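Local coordinates for probable starch synthase 4, chloroplastic/amyloplastic (Arabidopsis thaliana, PDB 6GNE), which belongs to the starch synthases, two-domain proteins of the GT-B glycosyltransferase fold, and holds ADP and glycan in its pockets, at residues E18-V22 with V89-V94; A38-H44 with A487-E491. All blocks are in the same frame, centred on the assembly; numbering follows the deposited sequence.

Interaction 1: residues E18-V22 with V89-V94; sequences EMAPV and VEGLPV
Met19 reaches from the 18-22 loop into the bend of a beta hairpin, where Val89, Leu92 and Val94 receive it. Its CG stands anti to the backbone N (chi1 -171°) and the chain stays extended beyond, carrying the sulfur and methyl clear of the backbone. CE lies 3.4 Å from Leu92 CD1 and 3.9 Å from Val89 CG1, while SD rests 4.0 Å from Val94 CG2. A long, unbranched thioether suits this mainly apolar site, where CE also comes near the backbone Val89 O and which Ile48 and Leu50 of strand 45-51 also line.

Val89 closes strand 78-89 at a type I' turn, the tight link of a two-residue hairpin. Its CG1 branch serves both neighbours: besides Met19 it meets Pro21 CD at 3.7 Å, the two side chains running antiparallel as they pass. Pro21, preceded by a cis peptide, offers a rigid ring here, and Glu90 OE2 comes to 4.0 Å from its CG. The Glu90 carboxylate has its salt bridge with Lys37.

Backbone bonds join Ala20 to Gly29 and Val22 to Gln57. With no hydrogen bond between them, the segments associate through apolar fit, and other parts of the fold satisfy polar backbone groups of the loop.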
# COMPACT_ATOMS: atom_id res chain seq x y z
N GLU A 18 6.26 -5.10 -5.63
CA GLU A 18 4.85 -5.49 -5.76
C GLU A 18 4.12 -4.74 -6.86
O GLU A 18 4.44 -3.60 -7.20
CB GLU A 18 4.07 -5.16 -4.47
CG GLU A 18 4.48 -5.92 -3.23
CD GLU A 18 3.70 -5.40 -2.01
OE1 GLU A 18 2.43 -5.42 -2.02
OE2 GLU A 18 4.35 -4.96 -1.04
N MET A 19 3.09 -5.41 -7.37
CA MET A 19 2.08 -4.79 -8.20
C MET A 19 0.79 -5.62 -8.10
O MET A 19 0.78 -6.83 -8.33
CB MET A 19 2.52 -4.75 -9.65
CG MET A 19 1.60 -3.91 -10.55
SD MET A 19 1.88 -4.21 -12.29
CE MET A 19 0.41 -3.47 -12.96
N ALA A 20 -0.29 -4.94 -7.75
CA ALA A 20 -1.59 -5.57 -7.65
C ALA A 20 -2.11 -5.84 -9.06
O ALA A 20 -1.99 -4.96 -9.92
CB ALA A 20 -2.54 -4.68 -6.88
N PRO A 21 -2.69 -7.02 -9.34
CA PRO A 21 -2.97 -8.13 -8.39
C PRO A 21 -1.94 -9.26 -8.38
O PRO A 21 -2.01 -10.08 -7.53
CB PRO A 21 -4.27 -8.72 -8.94
CG PRO A 21 -4.14 -8.49 -10.42
CD PRO A 21 -3.33 -7.25 -10.64
N VAL A 22 -1.02 -9.23 -9.35
CA VAL A 22 -0.07 -10.29 -9.60
C VAL A 22 0.90 -10.56 -8.46
O VAL A 22 1.27 -11.71 -8.20
CB VAL A 22 0.69 -10.04 -10.94
CG1 VAL A 22 1.59 -8.79 -10.91
CG2 VAL A 22 1.52 -11.25 -11.32
N VAL A 89 -0.48 -6.74 -17.37
CA VAL A 89 -1.23 -6.82 -16.15
C VAL A 89 -2.07 -5.56 -16.08
O VAL A 89 -1.55 -4.44 -15.89
CB VAL A 89 -0.31 -6.92 -14.91
CG1 VAL A 89 -1.14 -7.00 -13.63
CG2 VAL A 89 0.62 -8.12 -15.04
N GLU A 90 -3.36 -5.77 -16.29
CA GLU A 90 -4.36 -4.73 -16.37
C GLU A 90 -4.00 -3.55 -17.27
O GLU A 90 -4.06 -2.38 -16.87
CB GLU A 90 -4.83 -4.37 -14.95
CG GLU A 90 -5.93 -5.38 -14.53
CD GLU A 90 -6.28 -5.33 -13.06
OE1 GLU A 90 -6.09 -4.25 -12.46
OE2 GLU A 90 -6.73 -6.39 -12.55
N GLY A 91 -3.60 -3.91 -18.48
CA GLY A 91 -3.21 -2.95 -19.50
C GLY A 91 -1.80 -2.39 -19.36
O GLY A 91 -1.37 -1.68 -20.25
N LEU A 92 -1.09 -2.68 -18.27
CA LEU A 92 0.29 -2.21 -18.14
C LEU A 92 1.28 -3.27 -18.65
O LEU A 92 1.14 -4.44 -18.31
CB LEU A 92 0.61 -1.84 -16.68
CG LEU A 92 -0.20 -0.64 -16.19
CD1 LEU A 92 -0.22 -0.63 -14.69
CD2 LEU A 92 0.31 0.66 -16.76
N PRO A 93 2.28 -2.87 -19.45
CA PRO A 93 3.37 -3.81 -19.73
C PRO A 93 4.24 -4.07 -18.51
O PRO A 93 4.60 -3.14 -17.81
CB PRO A 93 4.19 -3.10 -20.83
CG PRO A 93 3.39 -1.92 -21.25
CD PRO A 93 2.47 -1.58 -20.11
N VAL A 94 4.57 -5.33 -18.26
CA VAL A 94 5.40 -5.71 -17.12
C VAL A 94 6.54 -6.61 -17.57
O VAL A 94 6.36 -7.43 -18.46
CB VAL A 94 4.56 -6.44 -16.05
CG1 VAL A 94 5.39 -6.69 -14.79
CG2 VAL A 94 3.32 -5.61 -15.73

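Interaction 2: residues A38-H44 with A487-E491; sequences ALQRKGH and ATQYE
Glu491 points its CG away from its own backbone N (chi1 175°) and stays extended, so that its carboxylate reaches His44 from helix 484-499, while Lys42 bends at chi3 (103°) and again at chi4 to turn its ammonium group toward Thr488. His44 NE2 donates to Glu491 OE1 over 3.0 Å. The acceptor lies near the imidazole plane, but the bond uses the anti side of the carboxylate, somewhat out of its plane, which is turned 80° from the ring. Because His44 ND1 meets the backbone N of Leu10, the ring is gripped at both nitrogens, consistent with a proton on NE2.

The other polar link runs from Lys42 NZ to Thr488 OG1 at 2.6 Å, the side chains crossing at about a right angle. That hydroxyl also bonds Gly484 O. Glu491 OE2 stays 4.2 Å from Lys42 NZ, too far for a salt bridge, though its charge should still attract the lysine.

In many GT-B proteins the C-terminal helix crosses back to the N-terminal domain, and here helix 484-499 packs against the end of helix 27-41. That end is a Schellman motif, with Gly43 taking the positive phi; at these angles a CB would press on Lys42 O, hence the glycine.

Small residues let the backbones approach: Ala38 CB meets Ala487 CB at 3.5 Å. Leu39 CD2 lies 4.1 Å from Ala487 O.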
# COMPACT_ATOMS: atom_id res chain seq x y z
N ALA A 38 -3.17 5.40 -13.97
CA ALA A 38 -3.53 6.82 -14.06
C ALA A 38 -2.57 7.55 -14.98
O ALA A 38 -3.01 8.34 -15.81
CB ALA A 38 -3.56 7.47 -12.70
N LEU A 39 -1.28 7.26 -14.86
CA LEU A 39 -0.25 7.83 -15.74
C LEU A 39 -0.42 7.38 -17.19
O LEU A 39 -0.34 8.20 -18.12
CB LEU A 39 1.16 7.48 -15.23
CG LEU A 39 1.60 8.10 -13.90
CD1 LEU A 39 2.88 7.44 -13.42
CD2 LEU A 39 1.77 9.60 -13.95
N GLN A 40 -0.67 6.09 -17.39
CA GLN A 40 -0.99 5.60 -18.73
C GLN A 40 -2.22 6.31 -19.37
O GLN A 40 -2.15 6.64 -20.54
CB GLN A 40 -1.16 4.08 -18.73
CG GLN A 40 -1.05 3.45 -20.12
CD GLN A 40 -1.48 2.00 -20.12
OE1 GLN A 40 -2.68 1.70 -20.04
NE2 GLN A 40 -0.51 1.09 -20.23
N ARG A 41 -3.28 6.59 -18.63
CA ARG A 41 -4.43 7.37 -19.17
C ARG A 41 -4.05 8.79 -19.56
O ARG A 41 -4.62 9.37 -20.49
CB ARG A 41 -5.60 7.47 -18.18
CG ARG A 41 -6.19 6.16 -17.66
CD ARG A 41 -6.11 4.97 -18.65
NE ARG A 41 -6.39 3.66 -17.99
CZ ARG A 41 -7.58 3.26 -17.51
NH1 ARG A 41 -7.68 2.06 -16.94
NH2 ARG A 41 -8.66 4.04 -17.58
N LYS A 42 -3.09 9.38 -18.85
CA LYS A 42 -2.58 10.71 -19.19
C LYS A 42 -1.66 10.74 -20.43
O LYS A 42 -1.20 11.80 -20.81
CB LYS A 42 -1.93 11.36 -17.96
CG LYS A 42 -2.96 11.64 -16.86
CD LYS A 42 -2.39 12.18 -15.55
CE LYS A 42 -2.62 13.68 -15.43
NZ LYS A 42 -3.98 13.98 -14.93
N GLY A 43 -1.40 9.58 -21.04
CA GLY A 43 -0.66 9.48 -22.30
C GLY A 43 0.81 9.13 -22.16
O GLY A 43 1.55 9.23 -23.11
N HIS A 44 1.24 8.72 -20.98
CA HIS A 44 2.65 8.35 -20.77
C HIS A 44 2.83 6.88 -21.07
O HIS A 44 1.93 6.07 -20.87
CB HIS A 44 3.08 8.66 -19.33
CG HIS A 44 2.78 10.06 -18.92
ND1 HIS A 44 3.48 11.14 -19.42
CD2 HIS A 44 1.83 10.57 -18.09
CE1 HIS A 44 2.99 12.25 -18.91
NE2 HIS A 44 1.98 11.94 -18.11
N ALA A 487 -2.29 11.71 -9.38
CA ALA A 487 -1.49 11.40 -10.56
C ALA A 487 -1.02 12.66 -11.30
O ALA A 487 0.12 12.72 -11.79
CB ALA A 487 -2.25 10.49 -11.49
N THR A 488 -1.89 13.66 -11.38
CA THR A 488 -1.52 15.00 -11.89
C THR A 488 -0.39 15.65 -11.06
O THR A 488 0.47 16.30 -11.63
CB THR A 488 -2.76 15.96 -11.95
OG1 THR A 488 -3.82 15.34 -12.68
CG2 THR A 488 -2.43 17.20 -12.66
N GLN A 489 -0.39 15.51 -9.74
CA GLN A 489 0.72 16.06 -8.92
C GLN A 489 2.06 15.34 -9.16
O GLN A 489 3.11 16.00 -9.22
CB GLN A 489 0.46 16.03 -7.43
CG GLN A 489 -0.74 16.76 -6.91
CD GLN A 489 -0.75 16.77 -5.38
OE1 GLN A 489 -1.69 16.30 -4.72
NE2 GLN A 489 0.35 17.28 -4.82
N TYR A 490 2.03 14.01 -9.30
CA TYR A 490 3.23 13.25 -9.66
C TYR A 490 3.75 13.66 -11.07
O TYR A 490 4.95 13.85 -11.27
CB TYR A 490 3.00 11.73 -9.60
CG TYR A 490 3.11 11.09 -8.22
CD1 TYR A 490 4.34 10.68 -7.72
CD2 TYR A 490 2.00 10.87 -7.44
CE1 TYR A 490 4.44 10.09 -6.48
CE2 TYR A 490 2.10 10.28 -6.20
CZ TYR A 490 3.32 9.89 -5.72
OH TYR A 490 3.42 9.31 -4.47
N GLU A 491 2.82 13.78 -12.02
CA GLU A 491 3.13 14.19 -13.38
C GLU A 491 3.87 15.53 -13.40
O GLU A 491 4.88 15.69 -14.14
CB GLU A 491 1.84 14.23 -14.21
CG GLU A 491 1.98 14.76 -15.65
CD GLU A 491 0.63 14.98 -16.33
OE1 GLU A 491 0.42 14.44 -17.43
OE2 GLU A 491 -0.24 15.68 -15.78

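The two contacts interleave along the chain, in the order 18-22, 38-44, 89-94 and 487-491, with centres about 16 Å apart. Helix 27-41 connects them: it follows the loop of interaction 1, and its C-terminal end forms half of interaction 2. They also touch directly, for Gln40 NE2 probably donates a hydrogen bond to Gly91 O (2.9 Å) in the hairpin turn. Strands 11-15, 45-51 and 92-100 lie side by side in one mixed sheet, so interaction 1 belongs inside the N-terminal domain, near the bound ADP and glycan. Interaction 2 instead brings the last helix of the chain onto that same domain, joining segments more than 440 residues apart.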